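PDB 5NV9: Sodium/sialic acid symporter SiaT from Proteus mirabilis, which couples uptake of the sialic acid N-acetylneuraminic acid across the inner membrane to the inward flow of two sodium ions. Local coordinates for residues A[56-61]-A[248-253]; A[80-85]-A[279-284]. One frame throughout, in Å; residues are numbered along the deposited sequence.

Interaction 1 of 2, residues A[56-61]-A[248-253]. With NA (sodium ion), chain B; SLB (N-acetyl-beta-neuraminic acid), chain D.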
loop_
_atom_site.group_PDB
_atom_site.type_symbol
_atom_site.label_atom_id
_atom_site.label_comp_id
_atom_site.label_asym_id
_atom_site.label_seq_id
_atom_site.Cartn_x
_atom_site.Cartn_y
_atom_site.Cartn_z
ATOM N N ALA A 56 7.717 -2.257 1.697
ATOM C CA ALA A 56 7.621 -2.465 0.232
ATOM C C ALA A 56 6.177 -2.757 -0.214
ATOM O O ALA A 56 5.789 -2.365 -1.293
ATOM C CB ALA A 56 8.548 -3.568 -0.245
ATOM N N THR A 57 5.407 -3.401 0.632
ATOM C CA THR A 57 3.943 -3.619 0.450
ATOM C C THR A 57 3.246 -2.246 0.392
ATOM O O THR A 57 2.498 -2.013 -0.507
ATOM C CB THR A 57 3.361 -4.531 1.581
ATOM O OG1 THR A 57 3.895 -5.861 1.484
ATOM C CG2 THR A 57 1.768 -4.634 1.592
ATOM N N THR A 58 3.524 -1.323 1.323
ATOM C CA THR A 58 2.759 -0.048 1.374
ATOM C C THR A 58 3.202 0.952 0.315
ATOM O O THR A 58 2.381 1.689 -0.228
ATOM C CB THR A 58 2.831 0.631 2.761
ATOM O OG1 THR A 58 4.205 0.850 3.098
ATOM C CG2 THR A 58 2.195 -0.222 3.839
ATOM N N LEU A 59 4.494 0.951 -0.008
ATOM C CA LEU A 59 5.077 1.929 -0.936
ATOM C C LEU A 59 5.129 1.362 -2.330
ATOM O O LEU A 59 5.942 0.499 -2.608
ATOM C CB LEU A 59 6.506 2.300 -0.540
ATOM C CG LEU A 59 7.035 3.611 -1.125
ATOM C CD1 LEU A 59 8.224 4.141 -0.319
ATOM C CD2 LEU A 59 7.415 3.456 -2.574
ATOM N N SER A 60 4.327 1.947 -3.203
ATOM C CA SER A 60 4.097 1.436 -4.554
ATOM C C SER A 60 4.525 2.480 -5.582
ATOM O O SER A 60 5.142 3.498 -5.248
ATOM C CB SER A 60 2.630 1.057 -4.687
ATOM O OG SER A 60 1.803 2.154 -4.993
ATOM N N SER A 61 4.183 2.257 -6.836
ATOM C CA SER A 61 4.414 3.274 -7.858
ATOM C C SER A 61 3.633 4.548 -7.649
ATOM O O SER A 61 3.970 5.569 -8.223
ATOM C CB SER A 61 4.107 2.665 -9.214
ATOM O OG SER A 61 2.738 2.336 -9.242
ATOM N N ILE A 248 -3.940 4.485 10.360
ATOM C CA ILE A 248 -4.565 3.514 11.225
ATOM C C ILE A 248 -5.190 2.425 10.334
ATOM O O ILE A 248 -5.096 1.216 10.619
ATOM C CB ILE A 248 -5.587 4.138 12.172
ATOM C CG1 ILE A 248 -4.850 5.053 13.164
ATOM C CG2 ILE A 248 -6.272 3.085 13.000
ATOM C CD1 ILE A 248 -5.745 6.181 13.681
ATOM N N GLN A 249 -5.847 2.829 9.275
ATOM C CA GLN A 249 -6.397 1.801 8.342
ATOM C C GLN A 249 -5.299 0.848 7.902
ATOM O O GLN A 249 -5.438 -0.385 7.950
ATOM C CB GLN A 249 -7.014 2.457 7.125
ATOM C CG GLN A 249 -7.484 1.421 6.129
ATOM C CD GLN A 249 -8.284 2.013 4.985
ATOM O OE1 GLN A 249 -9.042 2.970 5.146
ATOM N NE2 GLN A 249 -8.172 1.400 3.832
ATOM N N GLN A 250 -4.220 1.422 7.437
ATOM C CA GLN A 250 -3.109 0.620 6.793
ATOM C C GLN A 250 -2.491 -0.394 7.746
ATOM O O GLN A 250 -2.279 -1.530 7.374
ATOM C CB GLN A 250 -2.028 1.553 6.244
ATOM C CG GLN A 250 -0.845 0.902 5.514
ATOM C CD GLN A 250 -1.263 0.201 4.233
ATOM O OE1 GLN A 250 -1.159 0.767 3.131
ATOM N NE2 GLN A 250 -1.760 -1.036 4.369
ATOM N N PHE A 251 -2.279 0.015 8.993
ATOM C CA PHE A 251 -1.577 -0.784 9.974
ATOM C C PHE A 251 -2.394 -1.607 10.942
ATOM O O PHE A 251 -1.789 -2.448 11.623
ATOM C CB PHE A 251 -0.522 0.107 10.686
ATOM C CG PHE A 251 0.550 0.570 9.748
ATOM C CD1 PHE A 251 1.660 -0.229 9.496
ATOM C CD2 PHE A 251 0.418 1.772 9.046
ATOM C CE1 PHE A 251 2.636 0.173 8.592
ATOM C CE2 PHE A 251 1.393 2.187 8.131
ATOM C CZ PHE A 251 2.502 1.375 7.919
ATOM N N THR A 252 -3.720 -1.416 10.991
ATOM C CA THR A 252 -4.615 -2.209 11.881
ATOM C C THR A 252 -5.719 -3.008 11.162
ATOM O O THR A 252 -6.192 -4.022 11.650
ATOM C CB THR A 252 -5.306 -1.318 12.930
ATOM O OG1 THR A 252 -6.184 -0.351 12.335
ATOM C CG2 THR A 252 -4.278 -0.592 13.770
ATOM N N ALA A 253 -6.168 -2.528 10.013
ATOM C CA ALA A 253 -7.399 -3.034 9.410
ATOM C C ALA A 253 -7.175 -3.573 8.024
ATOM O O ALA A 253 -8.130 -3.997 7.429
ATOM C CB ALA A 253 -8.467 -1.929 9.384
HETATM NA NA NA B . 5.624 -1.702 -3.330
HETATM C C1 SLB D . 1.632 3.914 -1.866
HETATM C C2 SLB D . 1.199 4.384 -0.505
HETATM C C3 SLB D . 0.269 5.565 -0.665
HETATM C C4 SLB D . -0.058 6.249 0.682
HETATM C C5 SLB D . 1.290 6.685 1.256
HETATM C C6 SLB D . 2.216 5.460 1.409
HETATM C C7 SLB D . 3.613 5.776 1.959
HETATM C C8 SLB D . 4.465 4.538 2.061
HETATM C C9 SLB D . 5.792 4.825 2.763
HETATM C C10 SLB D . 1.512 8.605 2.790
HETATM C C11 SLB D . 1.566 8.958 4.254
HETATM N N5 SLB D . 1.120 7.344 2.560
HETATM O O1A SLB D . 2.725 4.377 -2.344
HETATM O O1B SLB D . 0.856 3.108 -2.506
HETATM O O2 SLB D . 0.534 3.319 0.233
HETATM O O4 SLB D . -0.917 7.425 0.487
HETATM O O6 SLB D . 2.406 4.827 0.147
HETATM O O7 SLB D . 4.310 6.678 1.093
HETATM O O8 SLB D . 3.761 3.520 2.762
HETATM O O9 SLB D . 5.609 5.206 4.150
HETATM O O10 SLB D . 1.857 9.392 1.893
#
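T58, the one residue of 56-61 to touch 248-253, bonds through OG1 to O8 of the sialic acid at 2.7 Å; OG1 has a further partner in a residue adjoining the segments. With OG1 turned between the backbone N and carbonyl carbon (chi1 57°), the methyl faces Q250. That methyl, CG2, lies over the face of the Q250 amide, 3.5 Å from CD and hardly further from CG and OE1. Q250 leaves helix 236-253 with CG anti to its backbone N and bends at chi2 (65°), and the last torsion lays the amide plane across the methyl; NE2 is hydrogen-bonded elsewhere in the structure, which would help hold the amide in this rotation. CZ of F251 adds a looser contact to T58 CG2 at 4.4 Å, and V257 packs on all three side chains.

Beyond T58 the helix unwinds. S60 receives the sugar carboxylate with both its groups: N donates to O1A almost straight (174°, 3.0 Å), while OG donates to O1B at 2.8 Å. Since S60 is the N-cap of helix 61-73, that helix start probably favours the negative charge; R135 NH1 is a further hydrogen-bond partner of the sugar. The carbonyl oxygens of A56 and L59 turn instead to a sodium ion, at 2.1 and 2.3 Å; A339 O and the hydroxyls of S342 and S343 complete its shell. A broken helix serving substrate and the Na2 ion at one unwound point is the hallmark of LeuT-fold sodium symporters.

Interaction 2 of 2, residues A[80-85]-A[279-284]. With SLB (N-acetyl-beta-neuraminic acid), chain D.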
loop_
_atom_site.group_PDB
_atom_site.type_symbol
_atom_site.label_atom_id
_atom_site.label_comp_id
_atom_site.label_asym_id
_atom_site.label_seq_id
_atom_site.Cartn_x
_atom_site.Cartn_y
_atom_site.Cartn_z
ATOM N N ILE A 80 4.305 14.919 6.541
ATOM C CA ILE A 80 3.764 14.728 7.894
ATOM C C ILE A 80 3.080 13.342 7.952
ATOM O O ILE A 80 3.208 12.613 8.939
ATOM C CB ILE A 80 2.873 15.917 8.327
ATOM C CG1 ILE A 80 3.719 17.195 8.462
ATOM C CG2 ILE A 80 2.251 15.694 9.699
ATOM C CD1 ILE A 80 2.905 18.463 8.312
ATOM N N GLY A 81 2.458 12.928 6.847
ATOM C CA GLY A 81 1.896 11.583 6.732
ATOM C C GLY A 81 2.775 10.427 7.129
ATOM O O GLY A 81 2.311 9.494 7.782
ATOM N N GLN A 82 4.046 10.469 6.713
ATOM C CA GLN A 82 5.030 9.430 7.015
ATOM C C GLN A 82 5.346 9.304 8.493
ATOM O O GLN A 82 5.468 8.190 9.048
ATOM C CB GLN A 82 6.361 9.720 6.264
ATOM C CG GLN A 82 6.161 10.007 4.799
ATOM C CD GLN A 82 5.761 8.763 4.025
ATOM O OE1 GLN A 82 6.051 7.642 4.431
ATOM N NE2 GLN A 82 5.212 8.960 2.860
ATOM N N TYR A 83 5.502 10.452 9.132
ATOM C CA TYR A 83 5.822 10.481 10.549
ATOM C C TYR A 83 4.633 10.096 11.426
ATOM O O TYR A 83 4.814 9.516 12.494
ATOM C CB TYR A 83 6.517 11.825 10.914
ATOM C CG TYR A 83 7.837 11.878 10.159
ATOM C CD1 TYR A 83 8.915 11.118 10.555
ATOM C CD2 TYR A 83 7.964 12.586 8.974
ATOM C CE1 TYR A 83 10.095 11.081 9.820
ATOM C CE2 TYR A 83 9.145 12.558 8.234
ATOM C CZ TYR A 83 10.200 11.795 8.662
ATOM O OH TYR A 83 11.382 11.799 7.963
ATOM N N LEU A 84 3.421 10.334 10.958
ATOM C CA LEU A 84 2.237 9.861 11.701
ATOM C C LEU A 84 2.127 8.341 11.607
ATOM O O LEU A 84 1.542 7.746 12.436
ATOM C CB LEU A 84 0.948 10.467 11.166
ATOM C CG LEU A 84 0.844 11.973 11.405
ATOM C CD1 LEU A 84 -0.386 12.587 10.711
ATOM C CD2 LEU A 84 0.850 12.277 12.888
ATOM N N ALA A 85 2.689 7.753 10.569
ATOM C CA ALA A 85 2.626 6.305 10.295
ATOM C C ALA A 85 3.592 5.617 11.227
ATOM O O ALA A 85 3.382 4.460 11.595
ATOM C CB ALA A 85 2.989 6.008 8.856
ATOM N N LYS A 279 12.290 2.570 10.697
ATOM C CA LYS A 279 13.547 3.111 10.192
ATOM C C LYS A 279 13.468 3.492 8.714
ATOM O O LYS A 279 13.863 4.598 8.356
ATOM C CB LYS A 279 14.644 2.114 10.399
ATOM C CG LYS A 279 14.985 1.964 11.879
ATOM C CD LYS A 279 15.832 0.726 12.103
ATOM C CE LYS A 279 16.428 0.724 13.493
ATOM N NZ LYS A 279 17.565 -0.233 13.492
ATOM N N LEU A 280 12.873 2.615 7.893
ATOM C CA LEU A 280 12.724 2.875 6.460
ATOM C C LEU A 280 11.810 4.057 6.151
ATOM O O LEU A 280 12.118 4.878 5.266
ATOM C CB LEU A 280 12.255 1.609 5.708
ATOM C CG LEU A 280 13.332 0.530 5.604
ATOM C CD1 LEU A 280 12.742 -0.844 5.235
ATOM C CD2 LEU A 280 14.364 0.952 4.554
ATOM N N VAL A 281 10.686 4.166 6.894
ATOM C CA VAL A 281 9.725 5.191 6.680
ATOM C C VAL A 281 10.301 6.542 7.154
ATOM O O VAL A 281 9.966 7.600 6.620
ATOM C CB VAL A 281 8.385 4.830 7.370
ATOM C CG1 VAL A 281 7.416 5.980 7.279
ATOM C CG2 VAL A 281 7.776 3.593 6.725
ATOM N N ALA A 282 11.141 6.508 8.179
ATOM C CA ALA A 282 11.763 7.729 8.659
ATOM C C ALA A 282 12.847 8.286 7.693
ATOM O O ALA A 282 13.165 9.467 7.748
ATOM C CB ALA A 282 12.365 7.499 10.048
ATOM N N ILE A 283 13.388 7.470 6.804
ATOM C CA ILE A 283 14.556 7.866 6.010
ATOM C C ILE A 283 14.246 7.913 4.532
ATOM O O ILE A 283 14.412 8.949 3.880
ATOM C CB ILE A 283 15.733 6.917 6.241
ATOM C CG1 ILE A 283 16.151 6.977 7.676
ATOM C CG2 ILE A 283 16.908 7.303 5.356
ATOM C CD1 ILE A 283 16.382 8.365 8.206
ATOM N N ILE A 284 13.682 6.847 4.003
ATOM C CA ILE A 284 13.451 6.780 2.539
ATOM C C ILE A 284 12.483 7.799 1.855
ATOM O O ILE A 284 12.888 8.408 0.875
ATOM C CB ILE A 284 13.272 5.312 2.104
ATOM C CG1 ILE A 284 14.573 4.527 2.434
ATOM C CG2 ILE A 284 12.956 5.160 0.621
ATOM C CD1 ILE A 284 15.894 5.053 1.850
HETATM C C1 SLB D . 1.632 3.914 -1.866
HETATM C C2 SLB D . 1.199 4.384 -0.505
HETATM C C3 SLB D . 0.269 5.565 -0.665
HETATM C C4 SLB D . -0.058 6.249 0.682
HETATM C C5 SLB D . 1.290 6.685 1.256
HETATM C C6 SLB D . 2.216 5.460 1.409
HETATM C C7 SLB D . 3.613 5.776 1.959
HETATM C C8 SLB D . 4.465 4.538 2.061
HETATM C C9 SLB D . 5.792 4.825 2.763
HETATM C C10 SLB D . 1.512 8.605 2.790
HETATM C C11 SLB D . 1.566 8.958 4.254
HETATM N N5 SLB D . 1.120 7.344 2.560
HETATM O O1A SLB D . 2.725 4.377 -2.344
HETATM O O1B SLB D . 0.856 3.108 -2.506
HETATM O O2 SLB D . 0.534 3.319 0.233
HETATM O O4 SLB D . -0.917 7.425 0.487
HETATM O O6 SLB D . 2.406 4.827 0.147
HETATM O O7 SLB D . 4.310 6.678 1.093
HETATM O O8 SLB D . 3.761 3.520 2.762
HETATM O O9 SLB D . 5.609 5.206 4.150
HETATM O O10 SLB D . 1.857 9.392 1.893
HETATM O O HOH W 1 10.298 9.993 5.709
#
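Two helical segments run close together, with CA atoms 6.3 Å apart at Q82 and V281 and 6.8 Å apart at Y83 and A282, and side chains rather than backbone bonds join them. CG1 of V281, anti to its backbone N (chi1 174°), tucks against Q82 and lies 3.4 Å from Q82 O. Beside this, Y83 reaches across: its OH donates to A282 O at 2.9 Å, tilted 34° from the carbonyl plane, and CE1 rests near the A282 methyl. A water bonds to V281 O and, weakly, to the same hydroxyl, adding a water-mediated link to the preceding carbonyl.

Q82, bent at chi2, presents its amide to the glycerol tail of the sialic acid. NE2 donates to O7 at 171° (3.0 Å), and OE1 faces O9, modelled at 2.5 Å, a doubtfully short separation; the pairing is consistent with the modelled amide orientation. Both V281 methyls lie 3.7 Å from O9, giving the tail an apolar wall. G81, without a side chain, lets the acetyl methyl C11 approach its backbone C to 3.4 Å. G81, Q82 and V281 form part of the SiaT substrate pocket, beside the glycerol chain and the N-acetyl group.

Interactions 1 and 2 alternate along the chain, in the order 56-61, 80-85, 248-253, 279-284, and their centres lie 12 Å apart. Four helices are involved: 47-58, 80-87, 236-253 and 267-301. They also meet each other outside the two pairings: F251 CE2 packs on A85 CB at 4.2 Å, G81 O bonds to N247 of helix 236-253, and V281 rests on F55 of helix 47-58. The substrate spans both contacts: its carboxylate and O8 meet 56-61, close to a sodium ion, while O7, O9 and the acetyl methyl lie against 80-85. Sequence-distant helices thus converge on one central pocket, captured here in the outward-open state.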